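Long-range contacts in sulfide-quinone reductase (Aquifex aeolicus, PDB 3HYW), which oxidises hydrogen sulfide with a quinone as electron acceptor, using bound FAD, and builds up polysulfur at its active site: residues K29-S34 against N70-N75; I74-E79 against S92-E97. All blocks are in the same frame, centred on the assembly; numbering follows the deposited sequence.

Contact 1. Residues K29-S34 against N70-N75. With FAD (flavin-adenine dinucleotide), chain G.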
ATOM      1  N   LYS A  29     -47.205  25.737 -14.277  1.00 36.64           N
ATOM      2  CA  LYS A  29     -46.650  26.007 -15.603  1.00 36.30           C
ATOM      3  C   LYS A  29     -45.125  25.894 -15.535  1.00 35.36           C
ATOM      4  O   LYS A  29     -44.488  26.471 -14.655  1.00 34.88           O
ATOM      5  CB  LYS A  29     -47.080  27.376 -16.135  1.00 36.26           C
ATOM      6  CG  LYS A  29     -46.666  27.632 -17.580  1.00 37.05           C
ATOM      7  CD  LYS A  29     -47.060  29.039 -18.056  1.00 37.75           C
ATOM      8  CE  LYS A  29     -46.514  29.307 -19.461  1.00 39.58           C
ATOM      9  NZ  LYS A  29     -46.673  30.731 -19.867  1.00 40.69           N
ATOM     10  N   ILE A  30     -44.552  25.127 -16.456  1.00 34.80           N
ATOM     11  CA  ILE A  30     -43.115  24.859 -16.455  1.00 34.33           C
ATOM     12  C   ILE A  30     -42.548  25.019 -17.861  1.00 34.09           C
ATOM     13  O   ILE A  30     -43.033  24.411 -18.811  1.00 33.41           O
ATOM     14  CB  ILE A  30     -42.780  23.436 -15.916  1.00 34.51           C
ATOM     15  CG1 ILE A  30     -43.314  23.254 -14.488  1.00 33.96           C
ATOM     16  CG2 ILE A  30     -41.266  23.182 -15.966  1.00 34.36           C
ATOM     17  CD1 ILE A  30     -43.397  21.817 -14.033  1.00 35.35           C
ATOM     18  N   THR A  31     -41.520  25.853 -17.973  1.00 34.06           N
ATOM     19  CA  THR A  31     -40.838  26.078 -19.229  1.00 34.18           C
ATOM     20  C   THR A  31     -39.379  25.679 -19.060  1.00 34.19           C
ATOM     21  O   THR A  31     -38.703  26.130 -18.127  1.00 34.49           O
ATOM     22  CB  THR A  31     -40.943  27.554 -19.667  1.00 34.39           C
ATOM     23  OG1 THR A  31     -42.325  27.926 -19.762  1.00 34.98           O
ATOM     24  CG2 THR A  31     -40.268  27.777 -21.015  1.00 34.58           C
ATOM     25  N   LEU A  32     -38.907  24.823 -19.959  1.00 33.93           N
ATOM     26  CA  LEU A  32     -37.508  24.438 -19.985  1.00 34.09           C
ATOM     27  C   LEU A  32     -36.837  25.055 -21.206  1.00 34.09           C
ATOM     28  O   LEU A  32     -37.306  24.890 -22.339  1.00 33.88           O
ATOM     29  CB  LEU A  32     -37.358  22.913 -19.981  1.00 33.75           C
ATOM     30  CG  LEU A  32     -35.954  22.342 -19.722  1.00 34.03           C
ATOM     31  CD1 LEU A  32     -36.020  21.127 -18.796  1.00 33.79           C
ATOM     32  CD2 LEU A  32     -35.264  21.971 -21.020  1.00 33.53           C
ATOM     33  N   ILE A  33     -35.743  25.770 -20.954  1.00 34.24           N
ATOM     34  CA  ILE A  33     -34.950  26.401 -22.001  1.00 34.27           C
ATOM     35  C   ILE A  33     -33.600  25.692 -22.086  1.00 34.71           C
ATOM     36  O   ILE A  33     -32.874  25.623 -21.096  1.00 34.55           O
ATOM     37  CB  ILE A  33     -34.702  27.913 -21.700  1.00 34.14           C
ATOM     38  CG1 ILE A  33     -36.026  28.655 -21.451  1.00 34.55           C
ATOM     39  CG2 ILE A  33     -33.909  28.560 -22.828  1.00 34.00           C
ATOM     40  CD1 ILE A  33     -35.853  30.086 -20.941  1.00 33.99           C
ATOM     41  N   SER A  34     -33.265  25.180 -23.270  1.00 34.97           N
ATOM     42  CA  SER A  34     -31.966  24.550 -23.490  1.00 35.48           C
ATOM     43  C   SER A  34     -31.429  24.806 -24.893  1.00 35.62           C
ATOM     44  O   SER A  34     -32.188  24.815 -25.861  1.00 35.92           O
ATOM     45  CB  SER A  34     -32.045  23.045 -23.238  1.00 35.62           C
ATOM     46  OG  SER A  34     -30.752  22.481 -23.152  1.00 35.73           O
ATOM     47  N   ASN A  70     -46.670  18.191 -20.304  1.00 34.64           N
ATOM     48  CA  ASN A  70     -47.089  19.594 -20.152  1.00 34.79           C
ATOM     49  C   ASN A  70     -45.938  20.543 -19.784  1.00 34.62           C
ATOM     50  O   ASN A  70     -46.094  21.444 -18.958  1.00 34.82           O
ATOM     51  CB  ASN A  70     -48.279  19.715 -19.185  1.00 34.69           C
ATOM     52  CG  ASN A  70     -49.501  18.937 -19.658  1.00 35.55           C
ATOM     53  OD1 ASN A  70     -50.266  18.401 -18.851  1.00 35.82           O
ATOM     54  ND2 ASN A  70     -49.683  18.861 -20.974  1.00 36.22           N
ATOM     55  N   ILE A  71     -44.782  20.321 -20.403  1.00 34.53           N
ATOM     56  CA  ILE A  71     -43.613  21.182 -20.211  1.00 34.40           C
ATOM     57  C   ILE A  71     -43.308  21.874 -21.536  1.00 34.83           C
ATOM     58  O   ILE A  71     -43.176  21.223 -22.573  1.00 34.68           O
ATOM     59  CB  ILE A  71     -42.382  20.380 -19.689  1.00 34.53           C
ATOM     60  CG1 ILE A  71     -42.654  19.861 -18.268  1.00 34.24           C
ATOM     61  CG2 ILE A  71     -41.099  21.234 -19.712  1.00 33.78           C
ATOM     62  CD1 ILE A  71     -41.732  18.726 -17.821  1.00 33.76           C
ATOM     63  N   GLU A  72     -43.236  23.201 -21.502  1.00 35.26           N
ATOM     64  CA  GLU A  72     -42.910  23.974 -22.697  1.00 35.64           C
ATOM     65  C   GLU A  72     -41.399  23.935 -22.920  1.00 35.15           C
ATOM     66  O   GLU A  72     -40.633  24.218 -22.009  1.00 35.47           O
ATOM     67  CB  GLU A  72     -43.409  25.418 -22.558  1.00 35.64           C
ATOM     68  CG  GLU A  72     -43.082  26.315 -23.748  1.00 36.56           C
ATOM     69  CD  GLU A  72     -43.322  27.789 -23.465  1.00 37.11           C
ATOM     70  OE1 GLU A  72     -43.267  28.197 -22.279  1.00 39.77           O
ATOM     71  OE2 GLU A  72     -43.553  28.544 -24.433  1.00 39.15           O
ATOM     72  N   PHE A  73     -40.987  23.559 -24.128  1.00 34.75           N
ATOM     73  CA  PHE A  73     -39.578  23.513 -24.491  1.00 34.37           C
ATOM     74  C   PHE A  73     -39.222  24.658 -25.434  1.00 34.41           C
ATOM     75  O   PHE A  73     -39.850  24.831 -26.477  1.00 34.12           O
ATOM     76  CB  PHE A  73     -39.229  22.168 -25.130  1.00 34.11           C
ATOM     77  CG  PHE A  73     -37.761  21.999 -25.452  1.00 33.89           C
ATOM     78  CD1 PHE A  73     -37.350  21.719 -26.758  1.00 33.51           C
ATOM     79  CD2 PHE A  73     -36.793  22.108 -24.453  1.00 33.49           C
ATOM     80  CE1 PHE A  73     -35.996  21.548 -27.060  1.00 33.51           C
ATOM     81  CE2 PHE A  73     -35.439  21.946 -24.745  1.00 33.37           C
ATOM     82  CZ  PHE A  73     -35.039  21.665 -26.050  1.00 33.47           C
ATOM     83  N   ILE A  74     -38.223  25.443 -25.040  1.00 34.31           N
ATOM     84  CA  ILE A  74     -37.654  26.472 -25.894  1.00 34.45           C
ATOM     85  C   ILE A  74     -36.228  26.051 -26.233  1.00 34.33           C
ATOM     86  O   ILE A  74     -35.353  26.043 -25.368  1.00 33.96           O
ATOM     87  CB  ILE A  74     -37.683  27.872 -25.218  1.00 34.56           C
ATOM     88  CG1 ILE A  74     -39.132  28.291 -24.932  1.00 34.59           C
ATOM     89  CG2 ILE A  74     -36.987  28.925 -26.108  1.00 34.33           C
ATOM     90  CD1 ILE A  74     -39.269  29.489 -24.019  1.00 34.83           C
ATOM     91  N   ASN A  75     -36.012  25.679 -27.493  1.00 34.14           N
ATOM     92  CA  ASN A  75     -34.694  25.261 -27.950  1.00 34.59           C
ATOM     93  C   ASN A  75     -33.852  26.476 -28.337  1.00 34.54           C
ATOM     94  O   ASN A  75     -33.618  26.744 -29.517  1.00 34.48           O
ATOM     95  CB  ASN A  75     -34.790  24.262 -29.107  1.00 34.53           C
ATOM     96  CG  ASN A  75     -33.445  23.648 -29.459  1.00 35.43           C
ATOM     97  OD1 ASN A  75     -32.501  23.669 -28.658  1.00 36.46           O
ATOM     98  ND2 ASN A  75     -33.350  23.097 -30.665  1.00 35.59           N
TER
HETATM   99  PA  FAD G 441     -25.670  18.714 -18.071  1.00 23.13           P
HETATM  100  O1A FAD G 441     -26.316  17.366 -17.880  1.00 21.98           O
HETATM  101  O2A FAD G 441     -24.401  18.816 -18.860  1.00 24.09           O
HETATM  102  O5B FAD G 441     -26.790  19.649 -18.723  1.00 24.67           O
HETATM  103  C5B FAD G 441     -26.644  21.045 -18.925  1.00 24.01           C
HETATM  104  C4B FAD G 441     -27.679  21.449 -19.964  1.00 24.36           C
HETATM  105  O4B FAD G 441     -27.770  22.871 -20.040  1.00 25.28           O
HETATM  106  C3B FAD G 441     -27.277  20.979 -21.352  1.00 25.54           C
HETATM  107  O3B FAD G 441     -28.444  20.498 -22.029  1.00 25.86           O
HETATM  108  C2B FAD G 441     -26.749  22.235 -22.018  1.00 25.73           C
HETATM  109  O2B FAD G 441     -26.897  22.189 -23.436  1.00 26.92           O
HETATM  110  C1B FAD G 441     -27.628  23.302 -21.393  1.00 25.75           C
HETATM  111  N9A FAD G 441     -27.070  24.680 -21.418  1.00 26.20           N
HETATM  112  C8A FAD G 441     -25.789  25.053 -21.206  1.00 26.17           C
HETATM  113  N7A FAD G 441     -25.709  26.405 -21.295  1.00 26.59           N
HETATM  114  C5A FAD G 441     -26.949  26.871 -21.571  1.00 26.19           C
HETATM  115  C6A FAD G 441     -27.483  28.142 -21.777  1.00 26.33           C
HETATM  116  N6A FAD G 441     -26.689  29.236 -21.715  1.00 25.81           N
HETATM  117  N1A FAD G 441     -28.810  28.277 -22.037  1.00 26.27           N
HETATM  118  C2A FAD G 441     -29.615  27.202 -22.102  1.00 26.78           C
HETATM  119  N3A FAD G 441     -29.126  25.967 -21.911  1.00 26.57           N
HETATM  120  C4A FAD G 441     -27.802  25.778 -21.640  1.00 26.06           C
HETATM  121  N1  FAD G 441     -21.828  11.430 -12.934  1.00 22.93           N
HETATM  122  C2  FAD G 441     -22.134  10.219 -12.395  1.00 23.66           C
HETATM  123  O2  FAD G 441     -22.814  10.156 -11.351  1.00 24.10           O
HETATM  124  N3  FAD G 441     -21.724   9.064 -12.973  1.00 23.08           N
HETATM  125  C4  FAD G 441     -20.996   9.100 -14.108  1.00 23.39           C
HETATM  126  O4  FAD G 441     -20.562   7.948 -14.700  1.00 23.55           O
HETATM  127  C4X FAD G 441     -20.669  10.325 -14.676  1.00 23.22           C
HETATM  128  N5  FAD G 441     -19.933  10.354 -15.809  1.00 23.21           N
HETATM  129  C5X FAD G 441     -19.610  11.534 -16.383  1.00 23.05           C
HETATM  130  C6  FAD G 441     -18.859  11.537 -17.564  1.00 23.03           C
HETATM  131  C7  FAD G 441     -18.504  12.737 -18.172  1.00 23.35           C
HETATM  132  C7M FAD G 441     -17.684  12.693 -19.448  1.00 23.27           C
HETATM  133  C8  FAD G 441     -18.907  13.940 -17.588  1.00 23.43           C
HETATM  134  C8M FAD G 441     -18.551  15.285 -18.193  1.00 23.84           C
HETATM  135  C9  FAD G 441     -19.652  13.929 -16.406  1.00 23.15           C
HETATM  136  C9A FAD G 441     -20.026  12.724 -15.789  1.00 23.25           C
HETATM  137  N10 FAD G 441     -20.773  12.701 -14.645  1.00 23.61           N
HETATM  138  C10 FAD G 441     -21.093  11.510 -14.076  1.00 23.12           C
HETATM  139  C1' FAD G 441     -21.151  13.970 -13.980  1.00 23.08           C
HETATM  140  C2' FAD G 441     -22.565  14.504 -14.077  1.00 22.43           C
HETATM  141  O2' FAD G 441     -23.509  13.476 -13.749  1.00 23.62           O
HETATM  142  C3' FAD G 441     -22.782  15.101 -15.468  1.00 22.62           C
HETATM  143  O3' FAD G 441     -21.807  16.148 -15.693  1.00 20.36           O
HETATM  144  C4' FAD G 441     -24.190  15.662 -15.618  1.00 22.58           C
HETATM  145  O4' FAD G 441     -24.459  15.814 -17.017  1.00 23.25           O
HETATM  146  C5' FAD G 441     -24.330  17.002 -14.903  1.00 21.62           C
HETATM  147  O5' FAD G 441     -25.678  17.455 -14.981  1.00 22.49           O
HETATM  148  P   FAD G 441     -26.053  19.004 -15.220  1.00 21.98           P
HETATM  149  O1P FAD G 441     -27.553  19.095 -15.314  1.00 21.34           O
HETATM  150  O2P FAD G 441     -25.321  19.882 -14.227  1.00 20.22           O
HETATM  151  O3P FAD G 441     -25.387  19.375 -16.640  1.00 21.19           O
HETATM  152  O   HOH W   1     -46.407  24.066 -18.448  1.00 30.14           O
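Thr31 OG1 donates a hydrogen bond of 2.7 Å to Glu72 OE1. The carboxylate oxygen takes it with its anti lone pair, the one turned away from OE2. The two side chains lie side by side and point the same way. Glu72 CG is anti to the backbone N (chi1 179°), and the extended chain runs alongside Thr31. His4 on strand 4-8 also bonds Thr31 OG1. A valine here would probably leave Glu72 OE1 and His4 without their shared hydroxyl partner.

The backbones form a parallel ladder. Leu32 N donates a hydrogen bond to Glu72 O at 2.7 Å, and Leu32 O receives Ile74 N at 2.9 Å. Ser34 N to Ile74 O, 3.1 Å, closes the ladder at the FAD end. Thr31 CG2 meets Ile74 CD1 at 3.6 Å on the same face as the hydroxyl. On the opposite face of the sheet, Leu32 CD2 lies at the edge of the Phe73 ring, in its plane, 3.7 Å from Phe73 CE2. Strand 29-33 ends beside FAD, where Ser34 belongs to the cofactor site. Bonded to both Glu72 and His4, the Thr31 hydroxyl ties together polar side chains from three adjacent strands of the Rossmann-type sheet.

Contact 2. Residues I74-E79 against S92-E97. With FAD (flavin-adenine dinucleotide), chain G; SO4 (sulfate ion), chain N.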
ATOM      1  N   ILE A  74     -38.223  25.443 -25.040  1.00 34.31           N
ATOM      2  CA  ILE A  74     -37.654  26.472 -25.894  1.00 34.45           C
ATOM      3  C   ILE A  74     -36.228  26.051 -26.233  1.00 34.33           C
ATOM      4  O   ILE A  74     -35.353  26.043 -25.368  1.00 33.96           O
ATOM      5  CB  ILE A  74     -37.683  27.872 -25.218  1.00 34.56           C
ATOM      6  CG1 ILE A  74     -39.132  28.291 -24.932  1.00 34.59           C
ATOM      7  CG2 ILE A  74     -36.987  28.925 -26.108  1.00 34.33           C
ATOM      8  CD1 ILE A  74     -39.269  29.489 -24.019  1.00 34.83           C
ATOM      9  N   ASN A  75     -36.012  25.679 -27.493  1.00 34.14           N
ATOM     10  CA  ASN A  75     -34.694  25.261 -27.950  1.00 34.59           C
ATOM     11  C   ASN A  75     -33.852  26.476 -28.337  1.00 34.54           C
ATOM     12  O   ASN A  75     -33.618  26.744 -29.517  1.00 34.48           O
ATOM     13  CB  ASN A  75     -34.790  24.262 -29.107  1.00 34.53           C
ATOM     14  CG  ASN A  75     -33.445  23.648 -29.459  1.00 35.43           C
ATOM     15  OD1 ASN A  75     -32.501  23.669 -28.658  1.00 36.46           O
ATOM     16  ND2 ASN A  75     -33.350  23.097 -30.665  1.00 35.59           N
ATOM     17  N   GLU A  76     -33.428  27.210 -27.314  1.00 34.66           N
ATOM     18  CA  GLU A  76     -32.583  28.385 -27.461  1.00 34.92           C
ATOM     19  C   GLU A  76     -31.628  28.447 -26.295  1.00 34.96           C
ATOM     20  O   GLU A  76     -31.911  27.929 -25.214  1.00 35.13           O
ATOM     21  CB  GLU A  76     -33.423  29.655 -27.411  1.00 34.97           C
ATOM     22  CG  GLU A  76     -34.145  30.006 -28.662  1.00 35.84           C
ATOM     23  CD  GLU A  76     -34.577  31.452 -28.652  1.00 37.74           C
ATOM     24  OE1 GLU A  76     -33.696  32.328 -28.794  1.00 39.11           O
ATOM     25  OE2 GLU A  76     -35.787  31.715 -28.495  1.00 38.43           O
ATOM     26  N   LYS A  77     -30.496  29.100 -26.517  1.00 35.26           N
ATOM     27  CA  LYS A  77     -29.594  29.451 -25.439  1.00 35.50           C
ATOM     28  C   LYS A  77     -30.215  30.582 -24.621  1.00 35.12           C
ATOM     29  O   LYS A  77     -30.656  31.594 -25.180  1.00 35.19           O
ATOM     30  CB  LYS A  77     -28.254  29.881 -26.034  1.00 35.95           C
ATOM     31  CG  LYS A  77     -27.160  30.192 -25.037  1.00 37.74           C
ATOM     32  CD  LYS A  77     -25.933  30.712 -25.774  1.00 40.29           C
ATOM     33  CE  LYS A  77     -25.442  32.013 -25.173  1.00 42.22           C
ATOM     34  NZ  LYS A  77     -24.090  32.397 -25.687  1.00 43.53           N
ATOM     35  N   ALA A  78     -30.279  30.401 -23.305  1.00 34.88           N
ATOM     36  CA  ALA A  78     -30.598  31.505 -22.401  1.00 35.13           C
ATOM     37  C   ALA A  78     -29.395  32.448 -22.336  1.00 35.24           C
ATOM     38  O   ALA A  78     -28.274  32.018 -22.063  1.00 35.37           O
ATOM     39  CB  ALA A  78     -30.957  30.996 -21.024  1.00 34.98           C
ATOM     40  N   GLU A  79     -29.639  33.726 -22.611  1.00 35.61           N
ATOM     41  CA  GLU A  79     -28.576  34.717 -22.777  1.00 36.03           C
ATOM     42  C   GLU A  79     -28.332  35.530 -21.508  1.00 35.67           C
ATOM     43  O   GLU A  79     -27.186  35.734 -21.104  1.00 35.89           O
ATOM     44  CB  GLU A  79     -28.906  35.640 -23.958  1.00 36.15           C
ATOM     45  CG  GLU A  79     -27.872  36.714 -24.255  1.00 36.74           C
ATOM     46  CD  GLU A  79     -28.274  37.597 -25.425  1.00 37.45           C
ATOM     47  OE1 GLU A  79     -29.178  38.455 -25.261  1.00 38.49           O
ATOM     48  OE2 GLU A  79     -27.673  37.440 -26.509  1.00 39.98           O
ATOM     49  N   SER A  92     -32.233  34.930 -29.153  1.00 38.83           N
ATOM     50  CA  SER A  92     -33.035  35.608 -30.178  1.00 39.01           C
ATOM     51  C   SER A  92     -33.743  36.848 -29.626  1.00 39.07           C
ATOM     52  O   SER A  92     -34.337  37.627 -30.386  1.00 39.16           O
ATOM     53  CB  SER A  92     -34.050  34.649 -30.804  1.00 39.08           C
ATOM     54  OG  SER A  92     -35.062  34.301 -29.876  1.00 39.29           O
ATOM     55  N   GLY A  93     -33.685  37.022 -28.307  1.00 39.03           N
ATOM     56  CA  GLY A  93     -34.207  38.218 -27.653  1.00 38.92           C
ATOM     57  C   GLY A  93     -35.551  38.050 -26.975  1.00 38.87           C
ATOM     58  O   GLY A  93     -36.094  39.011 -26.434  1.00 38.70           O
ATOM     59  N   LYS A  94     -36.084  36.831 -26.998  1.00 39.02           N
ATOM     60  CA  LYS A  94     -37.360  36.522 -26.353  1.00 39.36           C
ATOM     61  C   LYS A  94     -37.273  36.686 -24.826  1.00 39.40           C
ATOM     62  O   LYS A  94     -36.375  36.139 -24.188  1.00 39.29           O
ATOM     63  CB  LYS A  94     -37.811  35.102 -26.723  1.00 39.22           C
ATOM     64  CG  LYS A  94     -39.149  34.699 -26.143  1.00 39.45           C
ATOM     65  CD  LYS A  94     -39.465  33.224 -26.402  1.00 39.95           C
ATOM     66  CE  LYS A  94     -40.864  32.868 -25.896  1.00 40.78           C
ATOM     67  NZ  LYS A  94     -41.912  33.780 -26.451  1.00 41.19           N
ATOM     68  N   LYS A  95     -38.206  37.451 -24.259  1.00 39.39           N
ATOM     69  CA  LYS A  95     -38.263  37.680 -22.816  1.00 39.59           C
ATOM     70  C   LYS A  95     -39.269  36.749 -22.160  1.00 39.33           C
ATOM     71  O   LYS A  95     -40.455  36.760 -22.496  1.00 39.53           O
ATOM     72  CB  LYS A  95     -38.640  39.129 -22.498  1.00 39.71           C
ATOM     73  CG  LYS A  95     -37.568  40.159 -22.796  1.00 41.12           C
ATOM     74  CD  LYS A  95     -36.611  40.347 -21.626  1.00 42.19           C
ATOM     75  CE  LYS A  95     -35.763  41.597 -21.826  1.00 43.17           C
ATOM     76  NZ  LYS A  95     -34.602  41.642 -20.898  1.00 42.79           N
ATOM     77  N   ILE A  96     -38.789  35.954 -21.212  1.00 39.02           N
ATOM     78  CA  ILE A  96     -39.625  35.009 -20.483  1.00 38.74           C
ATOM     79  C   ILE A  96     -39.643  35.396 -19.006  1.00 38.43           C
ATOM     80  O   ILE A  96     -38.597  35.477 -18.360  1.00 38.47           O
ATOM     81  CB  ILE A  96     -39.118  33.553 -20.670  1.00 38.76           C
ATOM     82  CG1 ILE A  96     -39.137  33.179 -22.154  1.00 39.20           C
ATOM     83  CG2 ILE A  96     -39.982  32.565 -19.899  1.00 38.96           C
ATOM     84  CD1 ILE A  96     -37.872  32.562 -22.648  1.00 40.53           C
ATOM     85  N   GLU A  97     -40.837  35.650 -18.484  1.00 38.08           N
ATOM     86  CA  GLU A  97     -41.002  36.022 -17.086  1.00 37.85           C
ATOM     87  C   GLU A  97     -41.162  34.766 -16.243  1.00 37.15           C
ATOM     88  O   GLU A  97     -41.686  33.753 -16.718  1.00 37.68           O
ATOM     89  CB  GLU A  97     -42.207  36.953 -16.925  1.00 38.48           C
ATOM     90  CG  GLU A  97     -42.113  37.903 -15.743  1.00 40.01           C
ATOM     91  CD  GLU A  97     -42.667  39.270 -16.070  1.00 42.58           C
ATOM     92  OE1 GLU A  97     -41.928  40.081 -16.671  1.00 44.11           O
ATOM     93  OE2 GLU A  97     -43.839  39.538 -15.723  1.00 43.60           O
TER
HETATM   94  PA  FAD G 441     -25.670  18.714 -18.071  1.00 23.13           P
HETATM   95  O1A FAD G 441     -26.316  17.366 -17.880  1.00 21.98           O
HETATM   96  O2A FAD G 441     -24.401  18.816 -18.860  1.00 24.09           O
HETATM   97  O5B FAD G 441     -26.790  19.649 -18.723  1.00 24.67           O
HETATM   98  C5B FAD G 441     -26.644  21.045 -18.925  1.00 24.01           C
HETATM   99  C4B FAD G 441     -27.679  21.449 -19.964  1.00 24.36           C
HETATM  100  O4B FAD G 441     -27.770  22.871 -20.040  1.00 25.28           O
HETATM  101  C3B FAD G 441     -27.277  20.979 -21.352  1.00 25.54           C
HETATM  102  O3B FAD G 441     -28.444  20.498 -22.029  1.00 25.86           O
HETATM  103  C2B FAD G 441     -26.749  22.235 -22.018  1.00 25.73           C
HETATM  104  O2B FAD G 441     -26.897  22.189 -23.436  1.00 26.92           O
HETATM  105  C1B FAD G 441     -27.628  23.302 -21.393  1.00 25.75           C
HETATM  106  N9A FAD G 441     -27.070  24.680 -21.418  1.00 26.20           N
HETATM  107  C8A FAD G 441     -25.789  25.053 -21.206  1.00 26.17           C
HETATM  108  N7A FAD G 441     -25.709  26.405 -21.295  1.00 26.59           N
HETATM  109  C5A FAD G 441     -26.949  26.871 -21.571  1.00 26.19           C
HETATM  110  C6A FAD G 441     -27.483  28.142 -21.777  1.00 26.33           C
HETATM  111  N6A FAD G 441     -26.689  29.236 -21.715  1.00 25.81           N
HETATM  112  N1A FAD G 441     -28.810  28.277 -22.037  1.00 26.27           N
HETATM  113  C2A FAD G 441     -29.615  27.202 -22.102  1.00 26.78           C
HETATM  114  N3A FAD G 441     -29.126  25.967 -21.911  1.00 26.57           N
HETATM  115  C4A FAD G 441     -27.802  25.778 -21.640  1.00 26.06           C
HETATM  116  N1  FAD G 441     -21.828  11.430 -12.934  1.00 22.93           N
HETATM  117  C2  FAD G 441     -22.134  10.219 -12.395  1.00 23.66           C
HETATM  118  O2  FAD G 441     -22.814  10.156 -11.351  1.00 24.10           O
HETATM  119  N3  FAD G 441     -21.724   9.064 -12.973  1.00 23.08           N
HETATM  120  C4  FAD G 441     -20.996   9.100 -14.108  1.00 23.39           C
HETATM  121  O4  FAD G 441     -20.562   7.948 -14.700  1.00 23.55           O
HETATM  122  C4X FAD G 441     -20.669  10.325 -14.676  1.00 23.22           C
HETATM  123  N5  FAD G 441     -19.933  10.354 -15.809  1.00 23.21           N
HETATM  124  C5X FAD G 441     -19.610  11.534 -16.383  1.00 23.05           C
HETATM  125  C6  FAD G 441     -18.859  11.537 -17.564  1.00 23.03           C
HETATM  126  C7  FAD G 441     -18.504  12.737 -18.172  1.00 23.35           C
HETATM  127  C7M FAD G 441     -17.684  12.693 -19.448  1.00 23.27           C
HETATM  128  C8  FAD G 441     -18.907  13.940 -17.588  1.00 23.43           C
HETATM  129  C8M FAD G 441     -18.551  15.285 -18.193  1.00 23.84           C
HETATM  130  C9  FAD G 441     -19.652  13.929 -16.406  1.00 23.15           C
HETATM  131  C9A FAD G 441     -20.026  12.724 -15.789  1.00 23.25           C
HETATM  132  N10 FAD G 441     -20.773  12.701 -14.645  1.00 23.61           N
HETATM  133  C10 FAD G 441     -21.093  11.510 -14.076  1.00 23.12           C
HETATM  134  C1' FAD G 441     -21.151  13.970 -13.980  1.00 23.08           C
HETATM  135  C2' FAD G 441     -22.565  14.504 -14.077  1.00 22.43           C
HETATM  136  O2' FAD G 441     -23.509  13.476 -13.749  1.00 23.62           O
HETATM  137  C3' FAD G 441     -22.782  15.101 -15.468  1.00 22.62           C
HETATM  138  O3' FAD G 441     -21.807  16.148 -15.693  1.00 20.36           O
HETATM  139  C4' FAD G 441     -24.190  15.662 -15.618  1.00 22.58           C
HETATM  140  O4' FAD G 441     -24.459  15.814 -17.017  1.00 23.25           O
HETATM  141  C5' FAD G 441     -24.330  17.002 -14.903  1.00 21.62           C
HETATM  142  O5' FAD G 441     -25.678  17.455 -14.981  1.00 22.49           O
HETATM  143  P   FAD G 441     -26.053  19.004 -15.220  1.00 21.98           P
HETATM  144  O1P FAD G 441     -27.553  19.095 -15.314  1.00 21.34           O
HETATM  145  O2P FAD G 441     -25.321  19.882 -14.227  1.00 20.22           O
HETATM  146  O3P FAD G 441     -25.387  19.375 -16.640  1.00 21.19           O
HETATM  147  S   SO4 N 433     -23.355  30.856 -21.970  0.50 32.02           S
HETATM  148  O1  SO4 N 433     -23.169  31.270 -23.350  0.50 32.04           O
HETATM  149  O2  SO4 N 433     -22.051  30.928 -21.314  0.50 31.58           O
HETATM  150  O3  SO4 N 433     -24.317  31.725 -21.300  0.50 29.31           O
HETATM  151  O4  SO4 N 433     -23.845  29.479 -21.962  0.50 31.34           O
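The FAD adenine pocket is lined by residues 76-78, and the Glu76 side chain joins this wall to the turn at Ser92. Glu76 OE1 accepts two hydrogen bonds from that one residue. Ser92 OG lies 2.6 Å from Glu76 OE1, on its syn side and 27° out of the carboxylate plane. Ser92 N reaches the same Glu76 OE1 at 3.0 Å, nearly in line with the C-O bond. Ser92 OG sits between its own backbone N and carbonyl carbon (chi1 69°), which sets hydroxyl and amide on one oxygen. This double grip should limit rotation of the carboxylate.

A second, apolar point of contact joins Ile74 and Ile96, tip to tip, CD1 to CD1, at 3.6 Å. Ile96 also packs on Val6 and Ile33 of the parallel sheet.

Ala78 binds the cofactor through its backbone. Ala78 N donates to FAD N1A at 2.9 Å, and FAD N6A donates to Ala78 O at 3.2 Å. Lys77 NZ donates a hydrogen bond of 2.8 Å to O1 of a sulfate ion, probably from the crystallisation liquor. Backbone N-H and C=O of one residue reading N1 and N6 of the ring is a familiar mode of adenine recognition in FAD-binding Rossmann-type domains.

Overall arrangement
Contacts 1 and 2 follow one another along the chain and share Ile74 and Asn75. Their centres are 11 Å apart, on the same side of the chain's centre. Contact 1 lies in the five-stranded parallel sheet, where strand 71-74 is outermost and strand 29-33 is next to it. Contact 2 sets the link from strand 71-74 to strand 78-82 against residues 92-97, which run into strand 95-97 of the antiparallel sheet 78-82, 87-90, 95-97. The two sheets pack on each other, in part through Ile33, whose CD1 is 3.6 Å from Ile96 CD1. Both contacts border FAD: Ser34 lies by its ribose and Ala78 bonds its adenine. Together they build part of the adenosine end of the cofactor site.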